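Local coordinates for protein ComZ (PDB 6QVI) that probably acts as a DNA receptor at the tip of a pilus during natural transformation, carrying a beta-solenoid domain on a pseudopilin-like domain, at residues 135-143 with 156-164; 283-294 with 501-512. All coordinates share one frame; numbering follows the deposited sequence.

Contact 1: residues 135-143 with 156-164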
loop_
_atom_site.group_PDB
_atom_site.type_symbol
_atom_site.label_atom_id
_atom_site.label_comp_id
_atom_site.label_asym_id
_atom_site.label_seq_id
_atom_site.Cartn_x
_atom_site.Cartn_y
_atom_site.Cartn_z
ATOM N N LEU A 135 -2.793 2.642 1.019
ATOM C CA LEU A 135 -1.708 3.609 1.137
ATOM C C LEU A 135 -0.519 3.206 0.290
ATOM O O LEU A 135 -0.157 2.020 0.198
ATOM C CB LEU A 135 -1.294 3.756 2.597
ATOM C CG LEU A 135 -2.423 4.328 3.450
ATOM C CD1 LEU A 135 -1.916 4.768 4.804
ATOM C CD2 LEU A 135 -3.075 5.513 2.700
ATOM N N GLU A 136 0.069 4.210 -0.361
ATOM C CA GLU A 136 1.185 3.986 -1.273
ATOM C C GLU A 136 2.298 4.963 -0.929
ATOM O O GLU A 136 2.222 6.144 -1.293
ATOM C CB GLU A 136 0.763 4.112 -2.730
ATOM C CG GLU A 136 -0.166 2.995 -3.145
ATOM C CD GLU A 136 -0.367 2.941 -4.638
ATOM O OE1 GLU A 136 0.140 3.849 -5.336
ATOM O OE2 GLU A 136 -1.020 1.979 -5.113
ATOM N N GLN A 137 3.313 4.467 -0.215
ATOM C CA GLN A 137 4.409 5.329 0.196
ATOM C C GLN A 137 5.707 4.524 0.182
ATOM O O GLN A 137 5.706 3.299 0.348
ATOM C CB GLN A 137 4.111 5.939 1.584
ATOM C CG GLN A 137 3.980 4.862 2.668
ATOM C CD GLN A 137 2.609 4.214 2.733
ATOM O OE1 GLN A 137 1.599 4.895 2.818
ATOM N NE2 GLN A 137 2.570 2.895 2.626
ATOM N N ALA A 138 6.829 5.223 0.016
ATOM C CA ALA A 138 8.094 4.509 0.076
ATOM C C ALA A 138 8.442 4.153 1.496
ATOM O O ALA A 138 9.069 3.111 1.733
ATOM C CB ALA A 138 9.238 5.334 -0.520
ATOM N N ILE A 139 8.066 4.987 2.428
ATOM C CA ILE A 139 8.398 4.739 3.790
ATOM C C ILE A 139 7.272 5.021 4.695
ATOM O O ILE A 139 6.813 6.106 4.745
ATOM C CB ILE A 139 9.465 5.717 4.237
ATOM C CG1 ILE A 139 10.791 5.374 3.625
ATOM C CG2 ILE A 139 9.627 5.698 5.730
ATOM C CD1 ILE A 139 11.851 6.339 4.050
ATOM N N PHE A 140 6.855 4.034 5.447
ATOM C CA PHE A 140 5.814 4.232 6.392
ATOM C C PHE A 140 6.501 4.159 7.709
ATOM O O PHE A 140 7.067 3.172 8.011
ATOM C CB PHE A 140 4.829 3.118 6.270
ATOM C CG PHE A 140 3.665 3.269 7.151
ATOM C CD1 PHE A 140 2.467 3.613 6.651
ATOM C CD2 PHE A 140 3.787 3.073 8.476
ATOM C CE1 PHE A 140 1.386 3.753 7.455
ATOM C CE2 PHE A 140 2.718 3.206 9.295
ATOM C CZ PHE A 140 1.510 3.549 8.784
ATOM N N ALA A 141 6.466 5.210 8.496
ATOM C CA ALA A 141 7.153 5.206 9.761
ATOM C C ALA A 141 6.247 5.081 10.926
ATOM O O ALA A 141 5.165 5.566 10.905
ATOM C CB ALA A 141 7.979 6.438 9.910
ATOM N N GLY A 142 6.729 4.477 11.985
ATOM C CA GLY A 142 5.909 4.248 13.132
ATOM C C GLY A 142 5.915 5.187 14.278
ATOM O O GLY A 142 5.484 6.283 14.176
ATOM N N ALA A 143 6.408 4.726 15.404
ATOM C CA ALA A 143 6.373 5.534 16.597
ATOM C C ALA A 143 7.671 5.927 17.218
ATOM O O ALA A 143 7.626 6.570 18.232
ATOM C CB ALA A 143 5.536 4.841 17.638
ATOM N N ILE A 156 13.879 10.084 -1.094
ATOM C CA ILE A 156 12.763 9.141 -1.078
ATOM C C ILE A 156 11.929 9.405 -2.318
ATOM O O ILE A 156 11.289 10.463 -2.433
ATOM C CB ILE A 156 11.885 9.270 0.182
ATOM C CG1 ILE A 156 12.648 9.027 1.478
ATOM C CG2 ILE A 156 10.640 8.392 0.094
ATOM C CD1 ILE A 156 12.846 10.310 2.274
ATOM N N ARG A 157 11.894 8.444 -3.240
ATOM C CA ARG A 157 11.054 8.614 -4.420
ATOM C C ARG A 157 9.751 7.877 -4.116
ATOM O O ARG A 157 9.614 6.666 -4.326
ATOM C CB ARG A 157 11.796 8.124 -5.657
ATOM C CG ARG A 157 13.238 8.507 -5.516
ATOM C CD ARG A 157 14.006 8.550 -6.790
ATOM N NE ARG A 157 13.614 9.744 -7.502
ATOM C CZ ARG A 157 14.460 10.482 -8.199
ATOM N NH1 ARG A 157 15.737 10.128 -8.260
ATOM N NH2 ARG A 157 14.033 11.572 -8.825
ATOM N N GLY A 158 8.788 8.634 -3.590
ATOM C CA GLY A 158 7.525 8.089 -3.139
ATOM C C GLY A 158 7.041 8.771 -1.872
ATOM O O GLY A 158 7.693 9.691 -1.360
ATOM N N GLY A 159 5.897 8.356 -1.332
ATOM C CA GLY A 159 5.377 9.032 -0.168
ATOM C C GLY A 159 6.099 8.618 1.081
ATOM O O GLY A 159 6.824 7.620 1.096
ATOM N N VAL A 160 5.899 9.384 2.134
ATOM C CA VAL A 160 6.389 9.036 3.441
ATOM C C VAL A 160 5.270 9.329 4.420
ATOM O O VAL A 160 4.837 10.425 4.522
ATOM C CB VAL A 160 7.699 9.706 3.883
ATOM C CG1 VAL A 160 8.452 10.352 2.770
ATOM C CG2 VAL A 160 7.481 10.666 5.002
ATOM N N TYR A 161 4.789 8.314 5.113
ATOM C CA TYR A 161 3.725 8.432 6.080
ATOM C C TYR A 161 4.338 8.218 7.426
ATOM O O TYR A 161 5.094 7.322 7.600
ATOM C CB TYR A 161 2.705 7.332 5.805
ATOM C CG TYR A 161 1.444 7.304 6.650
ATOM C CD1 TYR A 161 1.493 7.108 7.991
ATOM C CD2 TYR A 161 0.207 7.404 6.075
ATOM C CE1 TYR A 161 0.357 7.062 8.744
ATOM C CE2 TYR A 161 -0.933 7.348 6.822
ATOM C CZ TYR A 161 -0.843 7.180 8.156
ATOM O OH TYR A 161 -1.958 7.123 8.913
ATOM N N VAL A 162 4.047 9.068 8.378
ATOM C CA VAL A 162 4.585 8.898 9.688
ATOM C C VAL A 162 3.422 8.932 10.633
ATOM O O VAL A 162 2.569 9.750 10.477
ATOM C CB VAL A 162 5.500 10.052 10.023
ATOM C CG1 VAL A 162 6.006 9.921 11.425
ATOM C CG2 VAL A 162 6.651 10.087 9.069
ATOM N N VAL A 163 3.359 8.046 11.609
ATOM C CA VAL A 163 2.233 8.114 12.513
ATOM C C VAL A 163 2.439 9.063 13.674
ATOM O O VAL A 163 1.572 9.836 13.959
ATOM C CB VAL A 163 1.615 6.751 12.884
ATOM C CG1 VAL A 163 2.164 5.641 12.059
ATOM C CG2 VAL A 163 1.673 6.441 14.345
ATOM N N GLY A 164 3.587 9.053 14.319
ATOM C CA GLY A 164 3.812 9.962 15.414
ATOM C C GLY A 164 3.435 9.430 16.767
ATOM O O GLY A 164 3.089 8.291 16.890
#

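Contact 2: residues 283-294 with 501-512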
loop_
_atom_site.group_PDB
_atom_site.type_symbol
_atom_site.label_atom_id
_atom_site.label_comp_id
_atom_site.label_asym_id
_atom_site.label_seq_id
_atom_site.Cartn_x
_atom_site.Cartn_y
_atom_site.Cartn_z
ATOM N N LEU A 283 -4.103 -7.875 12.262
ATOM C CA LEU A 283 -3.735 -7.208 11.021
ATOM C C LEU A 283 -4.864 -7.520 10.055
ATOM O O LEU A 283 -5.002 -8.657 9.591
ATOM C CB LEU A 283 -2.404 -7.745 10.512
ATOM C CG LEU A 283 -1.952 -7.329 9.113
ATOM C CD1 LEU A 283 -1.339 -5.915 9.178
ATOM C CD2 LEU A 283 -0.970 -8.348 8.527
ATOM N N ASP A 284 -5.670 -6.543 9.713
ATOM C CA ASP A 284 -6.838 -6.935 8.962
ATOM C C ASP A 284 -6.370 -6.824 7.511
ATOM O O ASP A 284 -6.155 -5.721 6.989
ATOM C CB ASP A 284 -8.052 -6.060 9.253
ATOM C CG ASP A 284 -9.263 -6.483 8.461
ATOM O OD1 ASP A 284 -9.766 -7.586 8.793
ATOM O OD2 ASP A 284 -9.644 -5.829 7.459
ATOM N N SER A 285 -6.200 -7.975 6.875
ATOM C CA SER A 285 -5.688 -8.094 5.525
ATOM C C SER A 285 -6.348 -9.329 4.953
ATOM O O SER A 285 -6.838 -10.189 5.697
ATOM C CB SER A 285 -4.193 -8.292 5.524
ATOM O OG SER A 285 -3.901 -9.650 5.842
ATOM N N ASP A 286 -6.273 -9.475 3.632
ATOM C CA ASP A 286 -7.004 -10.583 3.020
ATOM C C ASP A 286 -6.519 -11.917 3.541
ATOM O O ASP A 286 -7.317 -12.850 3.666
ATOM C CB ASP A 286 -6.909 -10.542 1.490
ATOM C CG ASP A 286 -7.720 -9.398 0.874
ATOM O OD1 ASP A 286 -8.749 -9.000 1.461
ATOM O OD2 ASP A 286 -7.313 -8.888 -0.196
ATOM N N ALA A 287 -5.248 -12.006 3.946
ATOM C CA ALA A 287 -4.731 -13.281 4.417
ATOM C C ALA A 287 -4.780 -13.407 5.923
ATOM O O ALA A 287 -4.892 -14.525 6.426
ATOM C CB ALA A 287 -3.290 -13.503 3.943
ATOM N N CYS A 288 -4.764 -12.305 6.667
ATOM C CA CYS A 288 -4.586 -12.407 8.108
ATOM C C CYS A 288 -5.748 -11.910 8.955
ATOM O O CYS A 288 -5.649 -11.971 10.189
ATOM C CB CYS A 288 -3.312 -11.652 8.502
ATOM S SG CYS A 288 -1.797 -12.468 7.932
ATOM N N SER A 289 -6.904 -11.602 8.361
ATOM C CA SER A 289 -7.950 -10.949 9.149
ATOM C C SER A 289 -8.647 -11.908 10.111
ATOM O O SER A 289 -9.089 -11.480 11.180
ATOM C CB SER A 289 -8.984 -10.301 8.222
ATOM O OG SER A 289 -9.562 -11.218 7.311
ATOM N N ALA A 290 -8.723 -13.201 9.777
ATOM C CA ALA A 290 -9.337 -14.162 10.685
ATOM C C ALA A 290 -8.495 -14.422 11.943
ATOM O O ALA A 290 -9.052 -14.818 12.975
ATOM C CB ALA A 290 -9.592 -15.465 9.942
ATOM N N TYR A 291 -7.150 -14.228 11.883
ATOM C CA TYR A 291 -6.372 -14.567 13.053
ATOM C C TYR A 291 -6.405 -13.433 14.073
ATOM O O TYR A 291 -6.471 -12.259 13.706
ATOM C CB TYR A 291 -4.923 -14.878 12.672
ATOM C CG TYR A 291 -4.770 -16.075 11.762
ATOM C CD1 TYR A 291 -5.036 -15.980 10.387
ATOM C CD2 TYR A 291 -4.382 -17.315 12.275
ATOM C CE1 TYR A 291 -4.908 -17.106 9.543
ATOM C CE2 TYR A 291 -4.256 -18.433 11.448
ATOM C CZ TYR A 291 -4.519 -18.329 10.086
ATOM O OH TYR A 291 -4.377 -19.438 9.270
ATOM N N PRO A 292 -6.320 -13.760 15.364
ATOM C CA PRO A 292 -6.343 -12.701 16.386
ATOM C C PRO A 292 -5.172 -11.758 16.268
ATOM O O PRO A 292 -5.323 -10.558 16.528
ATOM C CB PRO A 292 -6.313 -13.480 17.709
ATOM C CG PRO A 292 -5.759 -14.794 17.366
ATOM C CD PRO A 292 -6.222 -15.101 15.960
ATOM N N THR A 293 -4.005 -12.247 15.876
ATOM C CA THR A 293 -2.869 -11.352 15.709
ATOM C C THR A 293 -2.160 -11.672 14.400
ATOM O O THR A 293 -2.226 -12.799 13.891
ATOM C CB THR A 293 -1.838 -11.491 16.839
ATOM O OG1 THR A 293 -1.278 -12.807 16.767
ATOM C CG2 THR A 293 -2.434 -11.260 18.233
ATOM N N TRP A 294 -1.436 -10.673 13.882
ATOM C CA TRP A 294 -0.588 -10.908 12.720
ATOM C C TRP A 294 0.373 -12.063 12.994
ATOM O O TRP A 294 0.593 -12.914 12.123
ATOM C CB TRP A 294 0.164 -9.617 12.376
ATOM C CG TRP A 294 1.073 -9.643 11.154
ATOM C CD1 TRP A 294 1.108 -10.586 10.155
ATOM C CD2 TRP A 294 2.066 -8.655 10.800
ATOM N NE1 TRP A 294 2.077 -10.259 9.208
ATOM C CE2 TRP A 294 2.677 -9.083 9.588
ATOM C CE3 TRP A 294 2.524 -7.479 11.409
ATOM C CZ2 TRP A 294 3.692 -8.362 8.962
ATOM C CZ3 TRP A 294 3.546 -6.761 10.785
ATOM C CH2 TRP A 294 4.119 -7.212 9.573
ATOM N N LYS A 501 -1.967 -5.677 -6.341
ATOM C CA LYS A 501 -2.494 -6.380 -5.172
ATOM C C LYS A 501 -2.412 -7.892 -5.378
ATOM O O LYS A 501 -2.035 -8.628 -4.461
ATOM C CB LYS A 501 -3.948 -5.963 -4.895
ATOM C CG LYS A 501 -4.628 -6.806 -3.798
ATOM C CD LYS A 501 -4.540 -6.117 -2.419
ATOM C CE LYS A 501 -4.984 -7.028 -1.270
ATOM N NZ LYS A 501 -3.935 -8.078 -0.991
ATOM N N GLU A 502 -2.739 -8.378 -6.581
ATOM C CA GLU A 502 -2.442 -9.763 -6.913
ATOM C C GLU A 502 -0.942 -9.861 -7.082
ATOM O O GLU A 502 -0.316 -8.935 -7.588
ATOM C CB GLU A 502 -3.191 -10.241 -8.173
ATOM C CG GLU A 502 -2.716 -9.737 -9.574
ATOM C CD GLU A 502 -3.467 -8.500 -10.082
ATOM O OE1 GLU A 502 -4.256 -8.607 -11.073
ATOM O OE2 GLU A 502 -3.361 -7.459 -9.436
ATOM N N ASN A 503 -0.375 -10.993 -6.678
ATOM C CA ASN A 503 1.061 -11.233 -6.785
ATOM C C ASN A 503 1.846 -10.262 -5.885
ATOM O O ASN A 503 2.950 -9.820 -6.216
ATOM C CB ASN A 503 1.502 -11.142 -8.260
ATOM C CG ASN A 503 2.926 -11.576 -8.486
ATOM O OD1 ASN A 503 3.655 -11.888 -7.541
ATOM N ND2 ASN A 503 3.336 -11.601 -9.740
ATOM N N ARG A 504 1.262 -9.923 -4.740
ATOM C CA ARG A 504 1.826 -9.187 -3.612
ATOM C C ARG A 504 2.020 -10.139 -2.450
ATOM O O ARG A 504 1.075 -10.876 -2.135
ATOM C CB ARG A 504 0.861 -8.083 -3.212
ATOM C CG ARG A 504 1.109 -7.388 -1.911
ATOM C CD ARG A 504 0.771 -5.909 -2.016
ATOM N NE ARG A 504 0.613 -5.342 -0.679
ATOM C CZ ARG A 504 1.612 -4.875 0.071
ATOM N NH1 ARG A 504 2.873 -4.899 -0.368
ATOM N NH2 ARG A 504 1.351 -4.386 1.276
ATOM N N PRO A 505 3.172 -10.137 -1.744
ATOM C CA PRO A 505 3.343 -11.117 -0.666
ATOM C C PRO A 505 2.192 -11.062 0.327
ATOM O O PRO A 505 2.022 -10.071 1.049
ATOM C CB PRO A 505 4.672 -10.703 -0.024
ATOM C CG PRO A 505 5.429 -10.059 -1.121
ATOM C CD PRO A 505 4.407 -9.363 -1.983
ATOM N N ALA A 506 1.407 -12.149 0.356
ATOM C CA ALA A 506 0.199 -12.209 1.173
ATOM C C ALA A 506 0.484 -11.878 2.640
ATOM O O ALA A 506 -0.376 -11.295 3.328
ATOM C CB ALA A 506 -0.449 -13.591 1.052
ATOM N N LEU A 507 1.661 -12.268 3.170
ATOM C CA LEU A 507 1.765 -12.108 4.612
ATOM C C LEU A 507 2.380 -10.768 5.023
ATOM O O LEU A 507 2.647 -10.551 6.215
ATOM C CB LEU A 507 2.522 -13.282 5.237
ATOM C CG LEU A 507 1.933 -14.673 4.963
ATOM C CD1 LEU A 507 2.947 -15.701 5.538
ATOM C CD2 LEU A 507 0.503 -14.933 5.446
ATOM N N LEU A 508 2.438 -9.835 4.124
ATOM C CA LEU A 508 2.837 -8.471 4.413
ATOM C C LEU A 508 1.595 -7.637 4.759
ATOM O O LEU A 508 0.471 -8.050 4.495
ATOM C CB LEU A 508 3.531 -7.882 3.186
ATOM C CG LEU A 508 5.035 -8.003 3.027
ATOM C CD1 LEU A 508 5.763 -6.910 3.800
ATOM C CD2 LEU A 508 5.478 -9.368 3.489
ATOM N N PRO A 509 1.752 -6.491 5.418
ATOM C CA PRO A 509 0.587 -5.642 5.703
ATOM C C PRO A 509 0.059 -4.971 4.434
ATOM O O PRO A 509 0.833 -4.601 3.548
ATOM C CB PRO A 509 1.135 -4.605 6.691
ATOM C CG PRO A 509 2.403 -5.199 7.215
ATOM C CD PRO A 509 2.964 -6.007 6.097
ATOM N N SER A 510 -1.269 -4.828 4.336
ATOM C CA SER A 510 -1.852 -3.998 3.274
ATOM C C SER A 510 -2.600 -2.833 3.946
ATOM O O SER A 510 -3.798 -2.917 4.226
ATOM C CB SER A 510 -2.755 -4.826 2.314
ATOM O OG SER A 510 -4.106 -4.865 2.750
ATOM N N LEU A 511 -1.885 -1.731 4.149
ATOM C CA LEU A 511 -2.362 -0.584 4.913
ATOM C C LEU A 511 -3.367 0.234 4.109
ATOM O O LEU A 511 -3.068 0.674 2.988
ATOM C CB LEU A 511 -1.174 0.293 5.287
ATOM C CG LEU A 511 -0.003 -0.422 5.980
ATOM C CD1 LEU A 511 1.199 0.486 6.305
ATOM C CD2 LEU A 511 -0.542 -1.027 7.292
ATOM N N ARG A 512 -4.517 0.530 4.735
ATOM C CA ARG A 512 -5.629 1.227 4.086
ATOM C C ARG A 512 -5.819 2.603 4.712
ATOM O O ARG A 512 -5.760 2.753 5.944
ATOM C CB ARG A 512 -6.949 0.451 4.230
ATOM C CG ARG A 512 -7.068 -0.832 3.414
ATOM C CD ARG A 512 -8.370 -1.612 3.730
ATOM N NE ARG A 512 -8.154 -3.063 3.662
ATOM C CZ ARG A 512 -9.090 -3.977 3.393
ATOM N NH1 ARG A 512 -10.351 -3.611 3.165
ATOM N NH2 ARG A 512 -8.759 -5.272 3.355
#

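Contact 1: residues 135-143 with 156-164
The rings of Phe140 and Tyr161 lie one over the other in an offset stack, their planes 11° and their centroids 4.5 Å apart. Both side chains leave their strands in the same direction, with CG anti to the backbone N (chi1 -176° in each), and this shared torsion runs the chains alongside each other and brings their rings into the stack. CE1 of Phe140 sits over one face of the tyrosine ring toward its rim, 3.4 Å from CD1 of Tyr161. The CD1 methyl of Leu135 comes in obliquely against CE2 and CD2 of Tyr161, while CG1 of Val163 approaches CE2 of Phe140.

On the other face of the sheet, Ile139 stands beside Val160 and Ala141 beside Val162. Ile139 also reaches Ile156, its CD1 3.8 Å from Ile156 CG1, crossing it at about a right angle. Parallel pairing holds this register: Tyr161 N donates to Ile139 O (3.0 Å), and Ala141 N gives a nearly straight bond to Tyr161 O (2.7 Å).

Strand 139-141 is flanked by 160-162 and 469-472, both parallel. In-register stacking of like residues, an aromatic pair on one face and aliphatic pairs on the other, is characteristic of successive coils in a beta-solenoid.

Contact 2: residues 283-294 with 501-512
Two irregular loops meet without strand pairing, their backbones approaching at Ser285 and Ser510 and again at Ala287 and Ala506, with CA atoms 6.0 Å apart in both pairs; residues 505-508 form a type I turn.

The indole of Trp294 makes the one hydrogen bond between the segments. Its NE1 donates to Leu507 O at 3.1 Å (N-H...O angle 141°), and the oxygen lies at the ring edge, somewhat out of the indole plane. With CG anti to the backbone N (chi1 -178°), the ring extends toward 501-512, where its CH2 meets CG of Pro509 at 3.5 Å. Leu283 touches both groups: CD1 packs on CB of Pro509 (3.7 Å), while CD2 lies over one indole face, toward its rim. The methyl of Ala287 rests against Ala506 CB and O, and CD2 of Leu507 reaches SG of Cys288.

The charged groups lie at the more exposed end of the contact. OD2 of Asp286 forms a salt bridge with NZ of Lys501 at 3.6 Å. OD2 of Asp284 and OD1 of Asp286 each lie 4.2 Å from NH2 of Arg512, too far for a salt bridge, and no N-H points at the Asp284 oxygen, well out of the guanidinium plane. Within 283-294, Ser285 OG accepts from Cys288 N (2.9 Å), an ST motif.

Trp294 begins helix 294-301, to which Cys288 is joined by its disulfide with Cys297. Leu507 packs on Leu298 of that helix, while Trp294 and Leu508 touch Val436, so the two loops join the helix start to solenoid strand 432-437.

Contact 1 and contact 2 lie about 18 Å apart between centres and follow one another along the chain, the parallel strand pair closing before residues 283-294 begin. They nevertheless touch where 501-512 passes the start of 135-143. Leu135 N lies 2.8 Å from Leu511 O, a probable backbone hydrogen bond, and CD1 of Leu511 packs 3.4 Å from CD1 of Phe140. Leu511 thus joins the aromatic side of contact 1 to the loop pair of contact 2. This meeting point lies where the chain enters the solenoid after strand 120-130 and leaves it before strand 517-529, two antiparallel partners in the sheet of the pseudopilin-like domain.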